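Local structure of elongation factor 1-beta (Pyrococcus horikoshii OT-3, 7CSL) at residues C[4-10]-C[55-61]; C[32-36]-C[64-70]; C[24-28]-C[74-80]. The protein probably promotes the exchange of GDP for GTP on elongation factor 1-alpha, regenerating the GTP-bound form that takes up aminoacyl-tRNA. All coordinates share one frame; numbering follows the deposited sequence.

Interaction 1 pairs the two middle strands of a four-stranded antiparallel sheet, and interactions 2 and 3 lie over one of its faces, at the start and the end of helix 67-75. The centres of interactions 1 and 2 are about 9 Å apart, and I10 CD1 lies 3.4 Å from F67 O where the strand passes beneath the first turn of the helix. The centres of interactions 1 and 3 are about 18 Å apart, yet F55 CZ comes within 3.4 Å of L28 CD1. Between interactions 2 and 3, centred about 15 Å apart, I32 CG1 packs on F74 CE1 at 3.7 Å. Two helices over one face give the nucleotide exchange domain its ferredoxin-like alpha-beta sandwich.

Interaction 1 of 3, residues C[4-10]-C[55-61]; sequences FNLVGVI and FYVLGRD
The carbonyl oxygen of G59 takes two backbone donors, N5 N at 3.0 Å and L6 N at 3.1 Å, which is the evidence for a classic beta bulge: N5 and L6 together face one residue of the opposing strand. The two grips differ, since N5 N lies in the carbonyl plane whereas L6 N stands 53° out of it. From L6-G59 to I10-F55 the strands run antiparallel, with G59 N returning to L6 O at 2.7 Å and the non-hydrogen-bonded pairs V7-L58 and V9-Y56 alternating with hydrogen-bonded ones.

The N5 side chain carries the pairing on beyond G59. A chi1 of 63° sets its CG between the backbone N and carbonyl carbon, and OD1 receives D61 N on a lone pair at 2.9 Å. ND2 gives to a water that donates to D61 O, so both ends of the amide are engaged and its flip is fixed. The amide stacks on the R60 guanidinium with planes 21° apart; NE of that group pairs with E62.

L58 CB lies over one face of the F4 ring, 3.7 Å from its centroid. A serine in place of F4 would probably leave L58 CB without its aromatic cover and open a gap beside G59. V9 CG2 runs alongside Y56, 3.6 Å from CE2.

Strand 50-59 is flanked by 37-47, and 6-14 by 80-90. L6 and V57 face F67 of helix 67-75, while F55 reaches L28 of helix 21-29; V7 and V9, on the opposite face, meet apolar side chains of another protein chain.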
loop_
_atom_site.group_PDB
_atom_site.type_symbol
_atom_site.label_atom_id
_atom_site.label_comp_id
_atom_site.label_asym_id
_atom_site.label_seq_id
_atom_site.Cartn_x
_atom_site.Cartn_y
_atom_site.Cartn_z
ATOM N N PHE C 4 -16.571 11.541 8.309
ATOM C CA PHE C 4 -15.455 10.615 7.946
ATOM C C PHE C 4 -15.067 10.755 6.480
ATOM O O PHE C 4 -15.925 10.996 5.633
ATOM C CB PHE C 4 -15.840 9.151 8.199
ATOM C CG PHE C 4 -16.152 8.839 9.636
ATOM C CD1 PHE C 4 -15.212 9.065 10.629
ATOM C CD2 PHE C 4 -17.360 8.295 9.984
ATOM C CE1 PHE C 4 -15.479 8.760 11.942
ATOM C CE2 PHE C 4 -17.642 7.986 11.291
ATOM C CZ PHE C 4 -16.709 8.231 12.276
ATOM N N ASN C 5 -13.782 10.576 6.185
ATOM C CA ASN C 5 -13.371 10.468 4.784
ATOM C C ASN C 5 -12.331 9.384 4.467
ATOM O O ASN C 5 -11.834 9.348 3.359
ATOM C CB ASN C 5 -12.919 11.837 4.284
ATOM C CG ASN C 5 -11.713 12.345 5.016
ATOM O OD1 ASN C 5 -11.136 11.654 5.827
ATOM N ND2 ASN C 5 -11.309 13.561 4.716
ATOM N N LEU C 6 -12.055 8.497 5.429
ATOM C CA LEU C 6 -11.010 7.484 5.340
ATOM C C LEU C 6 -11.517 6.145 5.926
ATOM O O LEU C 6 -12.127 6.111 6.984
ATOM C CB LEU C 6 -9.801 7.975 6.114
ATOM C CG LEU C 6 -8.440 7.377 5.869
ATOM C CD1 LEU C 6 -8.057 7.471 4.371
ATOM C CD2 LEU C 6 -7.425 8.068 6.767
ATOM N N VAL C 7 -11.371 5.064 5.165
ATOM C CA VAL C 7 -11.610 3.726 5.680
ATOM C C VAL C 7 -10.259 3.005 5.831
ATOM O O VAL C 7 -9.402 3.083 4.962
ATOM C CB VAL C 7 -12.600 2.961 4.790
ATOM C CG1 VAL C 7 -11.960 2.559 3.485
ATOM C CG2 VAL C 7 -13.127 1.746 5.523
ATOM N N GLY C 8 -10.036 2.378 6.968
ATOM C CA GLY C 8 -8.852 1.522 7.145
ATOM C C GLY C 8 -9.289 0.114 7.490
ATOM O O GLY C 8 -10.064 -0.063 8.434
ATOM N N VAL C 9 -8.835 -0.894 6.738
ATOM C CA VAL C 9 -9.218 -2.291 7.041
ATOM C C VAL C 9 -8.222 -2.853 8.014
ATOM O O VAL C 9 -7.039 -2.885 7.684
ATOM C CB VAL C 9 -9.349 -3.114 5.767
ATOM C CG1 VAL C 9 -9.782 -4.578 6.050
ATOM C CG2 VAL C 9 -10.330 -2.415 4.844
ATOM N N ILE C 10 -8.669 -3.209 9.239
ATOM C CA ILE C 10 -7.794 -3.815 10.240
ATOM C C ILE C 10 -8.091 -5.311 10.427
ATOM O O ILE C 10 -9.189 -5.668 10.818
ATOM C CB ILE C 10 -7.871 -3.109 11.660
ATOM C CG1 ILE C 10 -7.424 -1.645 11.564
ATOM C CG2 ILE C 10 -7.019 -3.890 12.643
ATOM C CD1 ILE C 10 -7.549 -0.856 12.858
ATOM N N PHE C 55 -12.172 -5.541 10.302
ATOM C CA PHE C 55 -12.858 -4.340 10.716
ATOM C C PHE C 55 -12.626 -3.185 9.738
ATOM O O PHE C 55 -11.505 -2.750 9.549
ATOM C CB PHE C 55 -12.359 -3.922 12.104
ATOM C CG PHE C 55 -12.852 -4.818 13.220
ATOM C CD1 PHE C 55 -12.314 -6.075 13.407
ATOM C CD2 PHE C 55 -13.861 -4.396 14.082
ATOM C CE1 PHE C 55 -12.770 -6.882 14.437
ATOM C CE2 PHE C 55 -14.321 -5.194 15.107
ATOM C CZ PHE C 55 -13.798 -6.437 15.271
ATOM N N TYR C 56 -13.702 -2.685 9.154
ATOM C CA TYR C 56 -13.671 -1.525 8.257
ATOM C C TYR C 56 -13.838 -0.288 9.135
ATOM O O TYR C 56 -14.951 0.198 9.361
ATOM C CB TYR C 56 -14.724 -1.672 7.181
ATOM C CG TYR C 56 -14.375 -2.789 6.241
ATOM C CD1 TYR C 56 -14.405 -4.129 6.669
ATOM C CD2 TYR C 56 -13.958 -2.530 4.951
ATOM C CE1 TYR C 56 -14.023 -5.166 5.835
ATOM C CE2 TYR C 56 -13.599 -3.574 4.084
ATOM C CZ TYR C 56 -13.635 -4.895 4.535
ATOM O OH TYR C 56 -13.278 -5.962 3.706
ATOM N N VAL C 57 -12.717 0.198 9.648
ATOM C CA VAL C 57 -12.724 1.346 10.565
ATOM C C VAL C 57 -12.813 2.642 9.754
ATOM O O VAL C 57 -12.033 2.825 8.839
ATOM C CB VAL C 57 -11.472 1.353 11.453
ATOM C CG1 VAL C 57 -11.527 2.441 12.532
ATOM C CG2 VAL C 57 -11.309 -0.004 12.173
ATOM N N LEU C 58 -13.723 3.544 10.164
ATOM C CA LEU C 58 -13.885 4.860 9.597
ATOM C C LEU C 58 -13.077 5.882 10.377
ATOM O O LEU C 58 -13.077 5.922 11.630
ATOM C CB LEU C 58 -15.364 5.281 9.591
ATOM C CG LEU C 58 -16.283 4.262 8.932
ATOM C CD1 LEU C 58 -17.740 4.607 9.126
ATOM C CD2 LEU C 58 -15.889 4.132 7.451
ATOM N N GLY C 59 -12.400 6.730 9.647
ATOM C CA GLY C 59 -11.599 7.791 10.247
ATOM C C GLY C 59 -11.521 9.022 9.363
ATOM O O GLY C 59 -12.358 9.216 8.471
ATOM N N ARG C 60 -10.479 9.825 9.597
ATOM C CA ARG C 60 -10.244 11.088 8.894
ATOM C C ARG C 60 -8.802 11.215 8.408
ATOM O O ARG C 60 -7.865 10.838 9.082
ATOM C CB ARG C 60 -10.576 12.302 9.783
ATOM C CG ARG C 60 -12.072 12.535 9.897
ATOM C CD ARG C 60 -12.403 13.957 10.316
ATOM N NE ARG C 60 -12.226 14.932 9.233
ATOM C CZ ARG C 60 -13.030 15.075 8.168
ATOM N NH1 ARG C 60 -14.093 14.294 7.972
ATOM N NH2 ARG C 60 -12.749 16.005 7.261
ATOM N N ASP C 61 -8.642 11.786 7.226
ATOM C CA ASP C 61 -7.345 11.849 6.615
ATOM C C ASP C 61 -6.677 13.139 7.117
ATOM O O ASP C 61 -6.582 14.115 6.381
ATOM C CB ASP C 61 -7.526 11.806 5.109
ATOM C CG ASP C 61 -6.246 11.806 4.362
ATOM O OD1 ASP C 61 -5.148 11.871 4.983
ATOM O OD2 ASP C 61 -6.368 11.759 3.110
HETATM O O HOH W 1 -9.382 15.213 5.784
#

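Interaction 2 of 3, residues C[32-36]-C[64-70]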
loop_
_atom_site.group_PDB
_atom_site.type_symbol
_atom_site.label_atom_id
_atom_site.label_comp_id
_atom_site.label_asym_id
_atom_site.label_seq_id
_atom_site.Cartn_x
_atom_site.Cartn_y
_atom_site.Cartn_z
ATOM N N ILE C 32 -12.778 0.440 19.984
ATOM C CA ILE C 32 -12.579 1.497 18.957
ATOM C C ILE C 32 -12.873 2.878 19.591
ATOM O O ILE C 32 -13.969 3.107 20.085
ATOM C CB ILE C 32 -13.508 1.329 17.755
ATOM C CG1 ILE C 32 -13.222 -0.010 17.030
ATOM C CG2 ILE C 32 -13.334 2.489 16.777
ATOM C CD1 ILE C 32 -14.407 -0.516 16.255
ATOM N N PRO C 33 -11.908 3.807 19.552
ATOM C CA PRO C 33 -12.159 5.124 20.162
ATOM C C PRO C 33 -13.293 5.926 19.519
ATOM O O PRO C 33 -13.556 5.787 18.317
ATOM C CB PRO C 33 -10.829 5.840 20.000
ATOM C CG PRO C 33 -9.808 4.766 19.864
ATOM C CD PRO C 33 -10.504 3.646 19.141
ATOM N N GLU C 34 -13.914 6.788 20.325
ATOM C CA GLU C 34 -15.133 7.496 19.973
ATOM C C GLU C 34 -15.072 8.252 18.644
ATOM O O GLU C 34 -16.067 8.265 17.931
ATOM C CB GLU C 34 -15.575 8.473 21.094
ATOM C CG GLU C 34 -16.972 9.082 20.879
ATOM C CD GLU C 34 -17.349 10.169 21.897
ATOM O OE1 GLU C 34 -16.916 10.078 23.068
ATOM O OE2 GLU C 34 -18.107 11.110 21.535
ATOM N N LYS C 35 -13.953 8.897 18.331
ATOM C CA LYS C 35 -13.847 9.655 17.078
ATOM C C LYS C 35 -13.673 8.758 15.837
ATOM O O LYS C 35 -13.740 9.289 14.742
ATOM C CB LYS C 35 -12.743 10.725 17.083
ATOM C CG LYS C 35 -11.300 10.242 17.102
ATOM C CD LYS C 35 -10.363 11.460 17.128
ATOM C CE LYS C 35 -8.905 11.126 16.846
ATOM N NZ LYS C 35 -8.433 10.031 17.732
ATOM N N TYR C 36 -13.484 7.442 16.004
ATOM C CA TYR C 36 -13.525 6.503 14.850
ATOM C C TYR C 36 -14.920 5.909 14.750
ATOM O O TYR C 36 -15.677 5.939 15.704
ATOM C CB TYR C 36 -12.462 5.427 14.994
ATOM C CG TYR C 36 -11.080 5.968 15.148
ATOM C CD1 TYR C 36 -10.301 6.273 14.048
ATOM C CD2 TYR C 36 -10.536 6.190 16.397
ATOM C CE1 TYR C 36 -9.029 6.778 14.209
ATOM C CE2 TYR C 36 -9.267 6.696 16.563
ATOM C CZ TYR C 36 -8.524 6.994 15.468
ATOM O OH TYR C 36 -7.264 7.480 15.592
ATOM N N GLY C 64 -3.511 13.253 14.002
ATOM C CA GLY C 64 -4.356 12.865 15.120
ATOM C C GLY C 64 -5.140 11.577 14.882
ATOM O O GLY C 64 -5.573 10.948 15.832
ATOM N N TYR C 65 -5.333 11.187 13.625
ATOM C CA TYR C 65 -5.982 9.906 13.308
ATOM C C TYR C 65 -4.958 8.875 12.836
ATOM O O TYR C 65 -4.039 9.172 12.066
ATOM C CB TYR C 65 -7.066 10.069 12.268
ATOM C CG TYR C 65 -8.311 10.810 12.721
ATOM C CD1 TYR C 65 -8.280 12.204 12.985
ATOM C CD2 TYR C 65 -9.530 10.152 12.821
ATOM C CE1 TYR C 65 -9.435 12.891 13.331
ATOM C CE2 TYR C 65 -10.687 10.836 13.202
ATOM C CZ TYR C 65 -10.637 12.203 13.452
ATOM O OH TYR C 65 -11.790 12.851 13.834
ATOM N N SER C 66 -5.135 7.676 13.347
ATOM C CA SER C 66 -4.236 6.587 13.113
ATOM C C SER C 66 -5.030 5.305 13.273
ATOM O O SER C 66 -5.591 5.026 14.340
ATOM C CB SER C 66 -3.090 6.646 14.114
ATOM O OG SER C 66 -2.399 5.438 14.162
ATOM N N PHE C 67 -5.099 4.517 12.211
ATOM C CA PHE C 67 -5.635 3.155 12.339
ATOM C C PHE C 67 -4.642 2.261 13.106
ATOM O O PHE C 67 -5.060 1.312 13.735
ATOM C CB PHE C 67 -6.013 2.575 10.961
ATOM C CG PHE C 67 -7.023 3.398 10.247
ATOM C CD1 PHE C 67 -8.308 3.566 10.780
ATOM C CD2 PHE C 67 -6.687 4.090 9.102
ATOM C CE1 PHE C 67 -9.235 4.362 10.151
ATOM C CE2 PHE C 67 -7.616 4.881 8.470
ATOM C CZ PHE C 67 -8.902 5.025 9.003
ATOM N N ASP C 68 -3.355 2.613 13.134
ATOM C CA ASP C 68 -2.377 1.863 13.912
ATOM C C ASP C 68 -2.685 1.896 15.412
ATOM O O ASP C 68 -2.423 0.926 16.100
ATOM C CB ASP C 68 -0.935 2.391 13.687
ATOM C CG ASP C 68 -0.231 1.747 12.473
ATOM O OD1 ASP C 68 -0.888 1.133 11.617
ATOM O OD2 ASP C 68 0.994 1.867 12.379
ATOM N N GLU C 69 -3.238 3.004 15.905
ATOM C CA GLU C 69 -3.567 3.126 17.319
ATOM C C GLU C 69 -4.822 2.336 17.587
ATOM O O GLU C 69 -4.962 1.806 18.686
ATOM C CB GLU C 69 -3.702 4.589 17.756
ATOM C CG GLU C 69 -2.384 5.347 17.720
ATOM C CD GLU C 69 -2.500 6.840 18.049
ATOM O OE1 GLU C 69 -3.593 7.288 18.461
ATOM O OE2 GLU C 69 -1.488 7.573 17.881
ATOM N N VAL C 70 -5.709 2.184 16.584
ATOM C CA VAL C 70 -6.898 1.399 16.807
ATOM C C VAL C 70 -6.443 -0.044 16.920
ATOM O O VAL C 70 -6.901 -0.746 17.819
ATOM C CB VAL C 70 -8.040 1.634 15.807
ATOM C CG1 VAL C 70 -9.286 0.878 16.224
ATOM C CG2 VAL C 70 -8.387 3.096 15.709
HETATM O O HOH W 2 -14.256 11.778 13.138
HETATM O O HOH W 3 -6.148 7.706 17.712
#
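Y36, the last residue of a type I turn begun at P33, meets S66, the N-cap of helix 67-75. S66 N donates to Y36 OH at 3.1 Å and 163°, a nearly straight bond, while S66 OG accepts from E69 N to cap the helix. S66 thus both caps the helix and ties it to the turn.

The Y36 ring is clamped on both faces. V70 CG2 sits over its centre, 3.7 Å from the centroid, a CH-pi contact; against the opposite face comes the edge of Y65, an offset edge-to-face pair with centroids 5.5 Å apart and planes at 76°.

Y65 in turn lies under K35, whose CE is 3.8 Å from the ring centroid, almost on the normal. The lysine chain bends at its last torsion, and K35 NZ stays above the same face, 5.0 Å from the Y65 centroid, a cation-pi arrangement. A water bridges K35 O and Y65 OH, tying the phenol end to the turn backbone.

Alongside Y36, I32 CG1 and P33 CD touch the methyls of V70. Beneath the contact lies the sheet: Y36 packs on V57 of strand 50-59, V70 on I10 of strand 6-14, and F67 on V85 and V88 of strand 80-90.

Interaction 3 of 3, residues C[24-28]-C[74-80]; sequences LEEKL and FEEVENV
Apolar contacts carry most of this meeting between helix 21-29 and the segment 74-80, which leaves helix 67-75 through a type II turn from V77 to V80; the contact thereby joins the two helices of the ferredoxin-like fold. L28 CD2 is the common point: it lies 3.7 Å from F74 CD1, and at slightly longer range touches V77 CB and V80 CG2. The side chains of L28 and F74 cross at about a right angle, and the ring also reaches the helix backbone, with F74 CE1 3.5 Å from L28 O.

One helical turn earlier, L24 has its CG anti to the backbone N (chi1 174°), and CD1 fits against the turn, 3.7 Å from V80 CG2 and 3.5 Å from E78 O. From the 74-80 segment, V77 CG1, likewise anti to its own N (chi1 176°), packs on K27 CB at 3.7 Å and also touches L24 CD1. Methyl groups from both segments therefore interlock along the seam.

The polar link lies at the outer side, between K27 and E78. K27 NZ and E78 OE2 are 4.1 Å apart, too far for a salt bridge, but a water accepts from K27 NZ at 2.7 Å and donates to E78 OE1, joining the two side chains indirectly.

Inside the fold, F74 packs on I10 and V12, L24 and L28 on L53 of strand 50-59, and N79 bonds through its backbone to T15. The chemistry implies a join held by the fit of branched apolar side chains, with the lysine-glutamate pair joined through one water and probably attracting only weakly across the gap.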
loop_
_atom_site.group_PDB
_atom_site.type_symbol
_atom_site.label_atom_id
_atom_site.label_comp_id
_atom_site.label_asym_id
_atom_site.label_seq_id
_atom_site.Cartn_x
_atom_site.Cartn_y
_atom_site.Cartn_z
ATOM N N LEU C 24 -15.567 -12.136 20.648
ATOM C CA LEU C 24 -14.384 -11.351 20.330
ATOM C C LEU C 24 -14.767 -10.094 19.525
ATOM O O LEU C 24 -14.351 -8.966 19.858
ATOM C CB LEU C 24 -13.335 -12.213 19.578
ATOM C CG LEU C 24 -12.124 -11.441 19.067
ATOM C CD1 LEU C 24 -11.325 -10.908 20.256
ATOM C CD2 LEU C 24 -11.229 -12.289 18.190
ATOM N N GLU C 25 -15.604 -10.264 18.516
ATOM C CA GLU C 25 -16.112 -9.108 17.763
ATOM C C GLU C 25 -16.712 -8.060 18.678
ATOM O O GLU C 25 -16.375 -6.886 18.580
ATOM C CB GLU C 25 -17.157 -9.550 16.761
ATOM C CG GLU C 25 -17.652 -8.456 15.818
ATOM C CD GLU C 25 -18.633 -9.001 14.812
ATOM O OE1 GLU C 25 -18.454 -10.178 14.432
ATOM O OE2 GLU C 25 -19.568 -8.264 14.408
ATOM N N GLU C 26 -17.595 -8.507 19.569
ATOM C CA GLU C 26 -18.290 -7.618 20.493
ATOM C C GLU C 26 -17.311 -6.830 21.367
ATOM O O GLU C 26 -17.578 -5.670 21.679
ATOM C CB GLU C 26 -19.286 -8.407 21.379
ATOM C CG GLU C 26 -20.353 -7.539 22.045
ATOM C CD GLU C 26 -20.941 -8.140 23.326
ATOM O OE1 GLU C 26 -21.565 -9.228 23.256
ATOM O OE2 GLU C 26 -20.794 -7.509 24.404
ATOM N N LYS C 27 -16.220 -7.480 21.792
ATOM C CA LYS C 27 -15.216 -6.864 22.672
ATOM C C LYS C 27 -14.369 -5.853 21.935
ATOM O O LYS C 27 -14.020 -4.775 22.464
ATOM C CB LYS C 27 -14.277 -7.920 23.297
ATOM C CG LYS C 27 -14.738 -8.440 24.662
ATOM C CD LYS C 27 -14.354 -9.894 24.906
ATOM C CE LYS C 27 -14.481 -10.303 26.377
ATOM N NZ LYS C 27 -13.156 -10.361 27.074
ATOM N N LEU C 28 -13.975 -6.231 20.728
ATOM C CA LEU C 28 -13.204 -5.348 19.866
ATOM C C LEU C 28 -13.998 -4.100 19.508
ATOM O O LEU C 28 -13.452 -3.009 19.468
ATOM C CB LEU C 28 -12.847 -6.086 18.585
ATOM C CG LEU C 28 -11.848 -7.199 18.797
ATOM C CD1 LEU C 28 -11.814 -8.090 17.541
ATOM C CD2 LEU C 28 -10.487 -6.615 19.130
ATOM N N PHE C 74 -7.033 -2.994 19.919
ATOM C CA PHE C 74 -7.365 -4.375 19.555
ATOM C C PHE C 74 -6.374 -5.455 20.054
ATOM O O PHE C 74 -6.809 -6.516 20.519
ATOM C CB PHE C 74 -7.420 -4.499 18.028
ATOM C CG PHE C 74 -8.612 -3.903 17.361
ATOM C CD1 PHE C 74 -9.576 -3.174 18.026
ATOM C CD2 PHE C 74 -8.746 -4.071 15.971
ATOM C CE1 PHE C 74 -10.642 -2.639 17.349
ATOM C CE2 PHE C 74 -9.817 -3.524 15.291
ATOM C CZ PHE C 74 -10.763 -2.796 15.989
ATOM N N GLU C 75 -5.072 -5.195 19.986
ATOM C CA GLU C 75 -4.079 -6.154 20.463
ATOM C C GLU C 75 -4.108 -6.378 21.999
ATOM O O GLU C 75 -3.560 -7.363 22.503
ATOM C CB GLU C 75 -2.678 -5.792 19.945
ATOM C CG GLU C 75 -2.474 -6.093 18.434
ATOM C CD GLU C 75 -1.018 -5.978 17.950
ATOM O OE1 GLU C 75 -0.187 -5.468 18.720
ATOM O OE2 GLU C 75 -0.684 -6.413 16.807
ATOM N N GLU C 76 -4.751 -5.482 22.743
ATOM C CA GLU C 76 -4.903 -5.645 24.177
ATOM C C GLU C 76 -6.074 -6.579 24.515
ATOM O O GLU C 76 -6.122 -7.116 25.622
ATOM C CB GLU C 76 -5.081 -4.279 24.863
ATOM C CG GLU C 76 -3.806 -3.422 24.861
ATOM C CD GLU C 76 -4.032 -1.908 25.000
ATOM O OE1 GLU C 76 -5.189 -1.454 25.164
ATOM O OE2 GLU C 76 -3.032 -1.151 24.936
ATOM N N VAL C 77 -7.011 -6.780 23.580
ATOM C CA VAL C 77 -8.217 -7.571 23.874
ATOM C C VAL C 77 -7.911 -9.069 23.939
ATOM O O VAL C 77 -7.057 -9.581 23.189
ATOM C CB VAL C 77 -9.357 -7.279 22.876
ATOM C CG1 VAL C 77 -10.573 -8.164 23.110
ATOM C CG2 VAL C 77 -9.773 -5.824 22.965
ATOM N N GLU C 78 -8.607 -9.750 24.859
ATOM C CA GLU C 78 -8.411 -11.179 25.145
ATOM C C GLU C 78 -8.718 -11.986 23.884
ATOM O O GLU C 78 -9.701 -11.702 23.198
ATOM C CB GLU C 78 -9.370 -11.604 26.265
ATOM C CG GLU C 78 -9.195 -13.004 26.823
ATOM C CD GLU C 78 -10.281 -13.315 27.845
ATOM O OE1 GLU C 78 -11.152 -14.175 27.572
ATOM O OE2 GLU C 78 -10.302 -12.645 28.905
ATOM N N ASN C 79 -7.847 -12.949 23.589
ATOM C CA ASN C 79 -7.945 -13.841 22.413
ATOM C C ASN C 79 -7.553 -13.244 21.045
ATOM O O ASN C 79 -7.860 -13.806 20.004
ATOM C CB ASN C 79 -9.318 -14.500 22.329
ATOM C CG ASN C 79 -9.618 -15.385 23.517
ATOM O OD1 ASN C 79 -8.757 -15.641 24.359
ATOM N ND2 ASN C 79 -10.839 -15.886 23.567
ATOM N N VAL C 80 -6.857 -12.120 21.069
ATOM C CA VAL C 80 -6.301 -11.526 19.901
ATOM C C VAL C 80 -4.839 -11.866 19.806
ATOM O O VAL C 80 -4.060 -11.439 20.641
ATOM C CB VAL C 80 -6.419 -10.009 19.944
ATOM C CG1 VAL C 80 -5.712 -9.369 18.758
ATOM C CG2 VAL C 80 -7.901 -9.589 20.012
HETATM O O HOH W 4 -12.955 -12.908 26.254
#